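Side-chain contacts in intimin (Escherichia coli, PDB 1F00), which mediates cell adhesion of enteropathogenic bacteria through a C-terminal rod of immunoglobulin-like domains and a C-type lectin-like domain that probably engages its receptor on the host cell: residues A[200-203]-A[204-208]; A[167-170]-A[171-175]; A[224-227]-A[228-231]; A[268-271]-A[272-275]. All coordinates share one frame; numbering follows the deposited sequence.

Overall arrangement
Three of the four contacts, interactions 1, 3 and 4, lie in the C-type lectin-like domain, and interaction 2 lies in the immunoglobulin-like part of this elongated chain. Interactions 1 and 4 are the closest pair, with nearest atoms about 9 Å apart: one ends helix 196-205, the other turns the chain out of strand 263-270. Interaction 3, the turn after helix 214-224, lies about 16 Å from interaction 1 and 15 Å from interaction 4 by nearest atoms. It packs against strands 104-106 and 118-120, probably part of the preceding Ig-like domain. The hairpin tip of interaction 2 reaches the first Ig-like domain, its centre about 54 Å from that of interaction 4. None of the four touches another.

Interaction 1: A[200-203]-A[204-208]; sequences VNTC and KNFGG
Cys203 O takes the shortest bond here, from Gly208 N at 2.7 Å, and a weak one from Phe206 N. With Gly207 N bonded to Lys204 O, the Cys203-Gly208 bond makes the Schellman motif that ends helix 196-205. Gly207 has the positive phi (72°) the motif needs, a conformation that comes easily to glycine. Just upstream the helical pattern is regular: Lys204 N reaches Val200 O at 3.1 Å, and Asn205 N meets Asn201 O at 2.9 Å. Phe206 N still bonds to Thr202 O at 3.1 Å, but with a more bent N-H (137°), as the chain leaves the helix.

The packing centres on Thr202 and Phe206, which run side by side in the same direction. The methyl CG2 of Thr202, anti to its backbone N, lies 3.8 Å from CE1 of the ring. This leaves Thr202 OG1 beside the backbone N, and it bonds to Asp198 O one turn back. Thr202 O approaches the same ring obliquely, 2.9 Å from Phe206 CD1.

Around this helix end, Asn189 of strand 184-190 touches both Thr202 and Phe206, while Cys280 of strand 276-281 touches Cys203 and Phe206.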
loop_
_atom_site.group_PDB
_atom_site.type_symbol
_atom_site.label_atom_id
_atom_site.label_comp_id
_atom_site.label_asym_id
_atom_site.label_seq_id
_atom_site.Cartn_x
_atom_site.Cartn_y
_atom_site.Cartn_z
ATOM N N VAL A 200 -18.648 -16.289 27.526
ATOM C CA VAL A 200 -19.890 -16.138 26.782
ATOM C C VAL A 200 -20.432 -14.716 26.950
ATOM O O VAL A 200 -20.801 -14.062 25.973
ATOM C CB VAL A 200 -20.951 -17.143 27.283
ATOM C CG1 VAL A 200 -22.326 -16.791 26.715
ATOM C CG2 VAL A 200 -20.554 -18.553 26.878
ATOM N N ASN A 201 -20.474 -14.238 28.190
ATOM C CA ASN A 201 -20.977 -12.894 28.461
ATOM C C ASN A 201 -20.092 -11.811 27.858
ATOM O O ASN A 201 -20.592 -10.834 27.303
ATOM C CB ASN A 201 -21.120 -12.670 29.967
ATOM C CG ASN A 201 -22.190 -13.548 30.585
ATOM O OD1 ASN A 201 -23.203 -13.850 29.947
ATOM N ND2 ASN A 201 -21.981 -13.951 31.838
ATOM N N THR A 202 -18.779 -11.984 27.969
ATOM C CA THR A 202 -17.833 -11.022 27.421
ATOM C C THR A 202 -18.023 -10.859 25.920
ATOM O O THR A 202 -17.981 -9.748 25.403
ATOM C CB THR A 202 -16.391 -11.458 27.703
ATOM O OG1 THR A 202 -16.173 -11.445 29.117
ATOM C CG2 THR A 202 -15.393 -10.523 27.027
ATOM N N CYS A 203 -18.233 -11.966 25.215
ATOM C CA CYS A 203 -18.435 -11.891 23.774
ATOM C C CYS A 203 -19.763 -11.200 23.463
ATOM O O CYS A 203 -19.852 -10.397 22.532
ATOM C CB CYS A 203 -18.411 -13.293 23.162
ATOM S SG CYS A 203 -16.787 -14.086 23.245
ATOM N N LYS A 204 -20.789 -11.504 24.253
ATOM C CA LYS A 204 -22.104 -10.904 24.055
ATOM C C LYS A 204 -22.045 -9.394 24.264
ATOM O O LYS A 204 -22.671 -8.631 23.526
ATOM C CB LYS A 204 -23.120 -11.518 25.021
ATOM C CG LYS A 204 -24.524 -10.954 24.881
ATOM C CD LYS A 204 -25.486 -11.653 25.822
ATOM C CE LYS A 204 -26.908 -11.146 25.638
ATOM N NZ LYS A 204 -27.884 -11.955 26.422
ATOM N N ASN A 205 -21.290 -8.963 25.269
ATOM C CA ASN A 205 -21.163 -7.537 25.545
ATOM C C ASN A 205 -20.372 -6.831 24.450
ATOM O O ASN A 205 -20.563 -5.638 24.214
ATOM C CB ASN A 205 -20.496 -7.305 26.902
ATOM C CG ASN A 205 -21.362 -7.768 28.056
ATOM O OD1 ASN A 205 -22.558 -7.474 28.102
ATOM N ND2 ASN A 205 -20.763 -8.487 29.001
ATOM N N PHE A 206 -19.484 -7.569 23.789
ATOM C CA PHE A 206 -18.680 -7.015 22.702
ATOM C C PHE A 206 -19.484 -7.101 21.411
ATOM O O PHE A 206 -18.990 -6.766 20.334
ATOM C CB PHE A 206 -17.370 -7.795 22.542
ATOM C CG PHE A 206 -16.270 -7.351 23.473
ATOM C CD1 PHE A 206 -16.472 -7.303 24.852
ATOM C CD2 PHE A 206 -15.020 -7.002 22.968
ATOM C CE1 PHE A 206 -15.442 -6.914 25.713
ATOM C CE2 PHE A 206 -13.985 -6.612 23.817
ATOM C CZ PHE A 206 -14.197 -6.569 25.195
ATOM N N GLY A 207 -20.726 -7.559 21.533
ATOM C CA GLY A 207 -21.593 -7.689 20.376
ATOM C C GLY A 207 -21.190 -8.823 19.454
ATOM O O GLY A 207 -21.566 -8.837 18.282
ATOM N N GLY A 208 -20.425 -9.776 19.981
ATOM C CA GLY A 208 -19.987 -10.903 19.176
ATOM C C GLY A 208 -20.426 -12.223 19.782
ATOM O O GLY A 208 -21.340 -12.252 20.601
#

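Interaction 2: A[167-170]-A[171-175]; sequences VISS and DNQTA
Ser169 and Asp171 lock the tip of a beta hairpin with a G1 bulge, between strands 163-169 and 173-179. Ser169 OG donates to Asp171 OD2 at 2.6 Å, coming in on the syn side but 31° out of the carboxylate plane. Both groups fold back over their own backbones to meet: Ser169 OG and Asp171 CG each sit between backbone N and carbonyl carbon. The bulge arises because Asn172 and Gln173 both face Ser169. Asn172 N bonds to Ser169 O at 2.9 Å and Gln173 N reaches that oxygen only weakly at 3.5 Å, with Asn172 in positive phi.

Farther from the tip the pairing is regular. Val167 N to Ala175 O (2.9 Å) and Ala175 N to Val167 O (3.0 Å) are nearly straight, and Val167 CG1 rests 3.8 Å from Ala175 CB. On the other face Ile168 CG2 lies 3.3 Å from Thr174 OG1.

In the outer shell Asn133 N also bonds to Asp171 OD2, while Thr12 and Phe94, on strands of the first Ig-like domain, touch Asp171. Gln173 is gripped at both ends of its amide: OE1 accepts from Leu97 N, and NE2 donates to Thr95 O and, almost perfectly straight at 178°, to Asp171 OD1 at 2.9 Å.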
loop_
_atom_site.group_PDB
_atom_site.type_symbol
_atom_site.label_atom_id
_atom_site.label_comp_id
_atom_site.label_asym_id
_atom_site.label_seq_id
_atom_site.Cartn_x
_atom_site.Cartn_y
_atom_site.Cartn_z
ATOM N N VAL A 167 -0.032 5.010 -1.206
ATOM C CA VAL A 167 1.401 5.232 -1.129
ATOM C C VAL A 167 1.717 6.325 -2.137
ATOM O O VAL A 167 1.104 6.389 -3.209
ATOM C CB VAL A 167 2.220 3.967 -1.495
ATOM C CG1 VAL A 167 1.934 3.549 -2.929
ATOM C CG2 VAL A 167 3.712 4.248 -1.318
ATOM N N ILE A 168 2.640 7.207 -1.783
ATOM C CA ILE A 168 3.048 8.261 -2.700
ATOM C C ILE A 168 4.570 8.245 -2.790
ATOM O O ILE A 168 5.258 7.974 -1.804
ATOM C CB ILE A 168 2.566 9.667 -2.235
ATOM C CG1 ILE A 168 3.113 9.993 -0.847
ATOM C CG2 ILE A 168 1.047 9.716 -2.228
ATOM C CD1 ILE A 168 2.637 11.337 -0.307
ATOM N N SER A 169 5.092 8.498 -3.984
ATOM C CA SER A 169 6.536 8.532 -4.192
ATOM C C SER A 169 6.911 9.999 -4.342
ATOM O O SER A 169 6.099 10.797 -4.814
ATOM C CB SER A 169 6.904 7.732 -5.446
ATOM O OG SER A 169 6.118 8.124 -6.559
ATOM N N SER A 170 8.131 10.361 -3.952
ATOM C CA SER A 170 8.548 11.755 -4.018
ATOM C C SER A 170 8.703 12.356 -5.410
ATOM O O SER A 170 8.983 13.548 -5.536
ATOM C CB SER A 170 9.828 11.978 -3.194
ATOM O OG SER A 170 10.889 11.154 -3.625
ATOM N N ASP A 171 8.532 11.552 -6.456
ATOM C CA ASP A 171 8.608 12.089 -7.811
ATOM C C ASP A 171 7.192 12.534 -8.163
ATOM O O ASP A 171 6.902 12.907 -9.300
ATOM C CB ASP A 171 9.092 11.035 -8.815
ATOM C CG ASP A 171 8.213 9.808 -8.837
ATOM O OD1 ASP A 171 7.636 9.493 -9.901
ATOM O OD2 ASP A 171 8.103 9.161 -7.780
ATOM N N ASN A 172 6.317 12.470 -7.161
ATOM C CA ASN A 172 4.923 12.886 -7.283
ATOM C C ASN A 172 3.971 11.931 -8.000
ATOM O O ASN A 172 3.462 12.229 -9.083
ATOM C CB ASN A 172 4.850 14.267 -7.939
ATOM C CG ASN A 172 3.438 14.783 -8.045
ATOM O OD1 ASN A 172 2.734 14.898 -7.041
ATOM N ND2 ASN A 172 3.009 15.099 -9.267
ATOM N N GLN A 173 3.741 10.775 -7.390
ATOM C CA GLN A 173 2.811 9.784 -7.919
ATOM C C GLN A 173 2.048 9.220 -6.731
ATOM O O GLN A 173 2.493 9.337 -5.583
ATOM C CB GLN A 173 3.535 8.631 -8.628
ATOM C CG GLN A 173 4.084 8.956 -10.004
ATOM C CD GLN A 173 4.517 7.702 -10.743
ATOM O OE1 GLN A 173 3.683 6.899 -11.163
ATOM N NE2 GLN A 173 5.826 7.517 -10.887
ATOM N N THR A 174 0.905 8.606 -7.013
ATOM C CA THR A 174 0.077 8.009 -5.976
ATOM C C THR A 174 -0.519 6.690 -6.467
ATOM O O THR A 174 -1.005 6.602 -7.598
ATOM C CB THR A 174 -1.102 8.938 -5.587
ATOM O OG1 THR A 174 -0.602 10.185 -5.086
ATOM C CG2 THR A 174 -1.976 8.268 -4.528
ATOM N N ALA A 175 -0.473 5.671 -5.613
ATOM C CA ALA A 175 -1.053 4.366 -5.924
ATOM C C ALA A 175 -1.866 4.006 -4.690
ATOM O O ALA A 175 -1.467 4.331 -3.576
ATOM C CB ALA A 175 0.030 3.325 -6.164
#

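Interaction 3: A[224-227]-A[228-231]; sequences WGAA and NKYE
Trp224 and Tyr230 form the tight side of this turn. Tyr230 OH donates to Trp224 O at 2.7 Å, in the carbonyl plane and on a lone pair, and also accepts from Gly108 N, so this hydroxyl, on a buried tyrosine, has two hydrogen-bond partners. The rings cross at about a right angle, the benzo edge of Trp224 toward the face of Tyr230 in an offset edge-to-face pair (centroids 5.9 Å apart, planes at 76°). Trp224 CE3 lies 3.5 Å from Tyr230 OH and 3.9 Å from Tyr230 CZ. Tyr230 CG sits anti to its own carbonyl carbon (chi1 -57°), which turns the ring back toward Trp224.

The motif is a tight turn just after helix 214-224: Gly225, in positive phi, breaks the helix, and two bonds of 3-10 spacing follow, Lys229 N to Ala226 O (3.2 Å) and Tyr230 N to Ala227 O (3.1 Å). Ile106 and Leu120, on strands 104-106 and 118-120, touch both aromatic side chains, and Val118 O accepts a hydrogen bond from Trp224 NE1. These strands are probably part of the preceding Ig-like domain.

Across the turn the contact thins toward solvent. Ala226 is partly exposed, and the exposed Lys229 merely lays its aliphatic root against the backbone, CB 3.3 Å from Ala226 O.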
loop_
_atom_site.group_PDB
_atom_site.type_symbol
_atom_site.label_atom_id
_atom_site.label_comp_id
_atom_site.label_asym_id
_atom_site.label_seq_id
_atom_site.Cartn_x
_atom_site.Cartn_y
_atom_site.Cartn_z
ATOM N N TRP A 224 -3.368 -16.410 9.529
ATOM C CA TRP A 224 -2.379 -15.573 10.194
ATOM C C TRP A 224 -1.188 -16.235 10.877
ATOM O O TRP A 224 -0.202 -15.562 11.171
ATOM C CB TRP A 224 -3.087 -14.678 11.217
ATOM C CG TRP A 224 -4.120 -13.832 10.582
ATOM C CD1 TRP A 224 -5.444 -14.132 10.416
ATOM C CD2 TRP A 224 -3.901 -12.587 9.920
ATOM N NE1 TRP A 224 -6.066 -13.144 9.678
ATOM C CE2 TRP A 224 -5.140 -12.184 9.363
ATOM C CE3 TRP A 224 -2.776 -11.771 9.737
ATOM C CZ2 TRP A 224 -5.282 -11.001 8.637
ATOM C CZ3 TRP A 224 -2.917 -10.594 9.012
ATOM C CH2 TRP A 224 -4.162 -10.220 8.471
ATOM N N GLY A 225 -1.269 -17.533 11.134
ATOM C CA GLY A 225 -0.177 -18.196 11.827
ATOM C C GLY A 225 -0.211 -17.836 13.306
ATOM O O GLY A 225 -1.139 -17.162 13.762
ATOM N N ALA A 226 0.793 -18.275 14.061
ATOM C CA ALA A 226 0.862 -18.000 15.497
ATOM C C ALA A 226 0.626 -16.517 15.823
ATOM O O ALA A 226 1.366 -15.649 15.370
ATOM C CB ALA A 226 2.215 -18.451 16.044
ATOM N N ALA A 227 -0.398 -16.241 16.627
ATOM C CA ALA A 227 -0.752 -14.870 16.987
ATOM C C ALA A 227 0.348 -14.039 17.636
ATOM O O ALA A 227 0.410 -12.828 17.422
ATOM C CB ALA A 227 -1.981 -14.869 17.895
ATOM N N ASN A 228 1.210 -14.672 18.427
ATOM C CA ASN A 228 2.256 -13.920 19.110
ATOM C C ASN A 228 3.393 -13.447 18.215
ATOM O O ASN A 228 4.425 -12.987 18.700
ATOM C CB ASN A 228 2.803 -14.709 20.306
ATOM C CG ASN A 228 3.456 -16.014 19.909
ATOM O OD1 ASN A 228 4.090 -16.666 20.733
ATOM N ND2 ASN A 228 3.304 -16.405 18.654
ATOM N N LYS A 229 3.200 -13.564 16.905
ATOM C CA LYS A 229 4.188 -13.094 15.944
ATOM C C LYS A 229 3.859 -11.629 15.688
ATOM O O LYS A 229 4.658 -10.883 15.124
ATOM C CB LYS A 229 4.091 -13.881 14.636
ATOM C CG LYS A 229 4.746 -15.246 14.699
ATOM C CD LYS A 229 6.250 -15.118 14.847
ATOM C CE LYS A 229 6.901 -16.489 14.906
ATOM N NZ LYS A 229 6.456 -17.341 13.766
ATOM N N TYR A 230 2.662 -11.231 16.114
ATOM C CA TYR A 230 2.204 -9.863 15.948
ATOM C C TYR A 230 2.455 -9.056 17.218
ATOM O O TYR A 230 2.208 -9.523 18.328
ATOM C CB TYR A 230 0.722 -9.854 15.561
ATOM C CG TYR A 230 0.490 -10.648 14.295
ATOM C CD1 TYR A 230 0.085 -11.981 14.348
ATOM C CD2 TYR A 230 0.807 -10.105 13.050
ATOM C CE1 TYR A 230 0.014 -12.759 13.189
ATOM C CE2 TYR A 230 0.739 -10.872 11.891
ATOM C CZ TYR A 230 0.348 -12.198 11.968
ATOM O OH TYR A 230 0.337 -12.962 10.826
ATOM N N GLU A 231 2.971 -7.847 17.021
ATOM C CA GLU A 231 3.317 -6.928 18.098
ATOM C C GLU A 231 2.346 -6.928 19.270
ATOM O O GLU A 231 2.752 -7.051 20.427
ATOM C CB GLU A 231 3.426 -5.509 17.523
ATOM C CG GLU A 231 3.877 -4.442 18.497
ATOM C CD GLU A 231 5.236 -4.743 19.103
ATOM O OE1 GLU A 231 6.097 -5.304 18.390
ATOM O OE2 GLU A 231 5.444 -4.405 20.292
#

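Interaction 4: A[268-271]-A[272-275]; sequences NIKA and SESN
Lys270 and Ser272 carry the polar part of this contact: Lys270 NZ donates to Ser272 OG at 2.7 Å. The lysine leaves its backbone with CG anti to N and stays extended until a last bend at chi4 (-49°) turns the ammonium onto the serine, whose OG is itself folded between backbone N and carbonyl carbon. A water joins the pair from a second direction, taking a bond from Ser272 N at 3.2 Å and a weak one from Lys270 NZ.

The charges do not close into a salt bridge. Lys270 NZ stays 5.3 Å from Glu273 OE2, a separation at which the opposite charges may still attract weakly. What the glutamate meets instead is the lysine's aliphatic chain. The two side chains cross at about a right angle, and Lys270 CD lies 3.5 Å from Glu273 CD.

Between them the backbone makes a type I beta turn from Lys270 to Glu273, where the chain leaves strand 263-270, an outer strand of a three-stranded antiparallel sheet in the lectin-like domain. Ser274 then centres an inverse gamma turn, with a weak bond from Asn275 N to Glu273 O at 2.9 Å. Before the type I turn the backbone of Ile269 bonds to Ala255; within it, the backbone of Ala271 bonds to Tyr196 and Gly253.

A second packing contact lies on the strand side. Ile269 CG2, anti to the backbone N, meets Asn275 CB at 3.5 Å, and Trp242 touches both residues.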
loop_
_atom_site.group_PDB
_atom_site.type_symbol
_atom_site.label_atom_id
_atom_site.label_comp_id
_atom_site.label_asym_id
_atom_site.label_seq_id
_atom_site.Cartn_x
_atom_site.Cartn_y
_atom_site.Cartn_z
ATOM N N ASN A 268 -12.667 -31.631 26.772
ATOM C CA ASN A 268 -12.922 -32.019 28.156
ATOM C C ASN A 268 -12.329 -31.070 29.188
ATOM O O ASN A 268 -11.920 -31.497 30.270
ATOM C CB ASN A 268 -12.379 -33.428 28.409
ATOM C CG ASN A 268 -12.991 -34.460 27.488
ATOM O OD1 ASN A 268 -12.277 -35.200 26.810
ATOM N ND2 ASN A 268 -14.316 -34.523 27.462
ATOM N N ILE A 269 -12.272 -29.786 28.853
ATOM C CA ILE A 269 -11.739 -28.790 29.776
ATOM C C ILE A 269 -12.878 -28.337 30.695
ATOM O O ILE A 269 -13.942 -27.946 30.219
ATOM C CB ILE A 269 -11.166 -27.586 28.996
ATOM C CG1 ILE A 269 -10.135 -28.080 27.979
ATOM C CG2 ILE A 269 -10.511 -26.598 29.953
ATOM C CD1 ILE A 269 -8.921 -28.753 28.611
ATOM N N LYS A 270 -12.664 -28.404 32.007
ATOM C CA LYS A 270 -13.699 -28.014 32.970
ATOM C C LYS A 270 -14.129 -26.572 32.715
ATOM O O LYS A 270 -13.318 -25.652 32.801
ATOM C CB LYS A 270 -13.176 -28.165 34.402
ATOM C CG LYS A 270 -14.276 -28.256 35.443
ATOM C CD LYS A 270 -13.712 -28.530 36.832
ATOM C CE LYS A 270 -14.800 -29.049 37.763
ATOM N NZ LYS A 270 -16.018 -28.190 37.700
ATOM N N ALA A 271 -15.413 -26.390 32.416
ATOM C CA ALA A 271 -15.976 -25.080 32.095
ATOM C C ALA A 271 -16.155 -24.095 33.249
ATOM O O ALA A 271 -16.102 -22.876 33.043
ATOM C CB ALA A 271 -17.317 -25.266 31.381
ATOM N N SER A 272 -16.374 -24.609 34.453
ATOM C CA SER A 272 -16.583 -23.747 35.612
ATOM C C SER A 272 -15.301 -23.142 36.170
ATOM O O SER A 272 -15.338 -22.436 37.177
ATOM C CB SER A 272 -17.307 -24.518 36.721
ATOM O OG SER A 272 -16.509 -25.583 37.199
ATOM N N GLU A 273 -14.173 -23.420 35.523
ATOM C CA GLU A 273 -12.882 -22.884 35.956
ATOM C C GLU A 273 -12.339 -21.908 34.909
ATOM O O GLU A 273 -12.727 -21.965 33.746
ATOM C CB GLU A 273 -11.864 -24.008 36.136
ATOM C CG GLU A 273 -12.330 -25.172 36.989
ATOM C CD GLU A 273 -11.191 -26.115 37.330
ATOM O OE1 GLU A 273 -10.435 -26.501 36.407
ATOM O OE2 GLU A 273 -11.054 -26.471 38.519
ATOM N N SER A 274 -11.439 -21.018 35.321
ATOM C CA SER A 274 -10.853 -20.051 34.391
ATOM C C SER A 274 -9.661 -20.712 33.692
ATOM O O SER A 274 -8.496 -20.380 33.934
ATOM C CB SER A 274 -10.420 -18.792 35.147
ATOM O OG SER A 274 -9.634 -19.125 36.276
ATOM N N ASN A 275 -9.989 -21.651 32.811
ATOM C CA ASN A 275 -9.023 -22.442 32.063
ATOM C C ASN A 275 -8.638 -21.888 30.692
ATOM O O ASN A 275 -7.722 -22.400 30.052
ATOM C CB ASN A 275 -9.571 -23.865 31.896
ATOM C CG ASN A 275 -9.527 -24.665 33.188
ATOM O OD1 ASN A 275 -10.383 -25.520 33.442
ATOM N ND2 ASN A 275 -8.512 -24.401 34.005
HETATM O O HOH W 1 -17.786 -27.414 34.929
#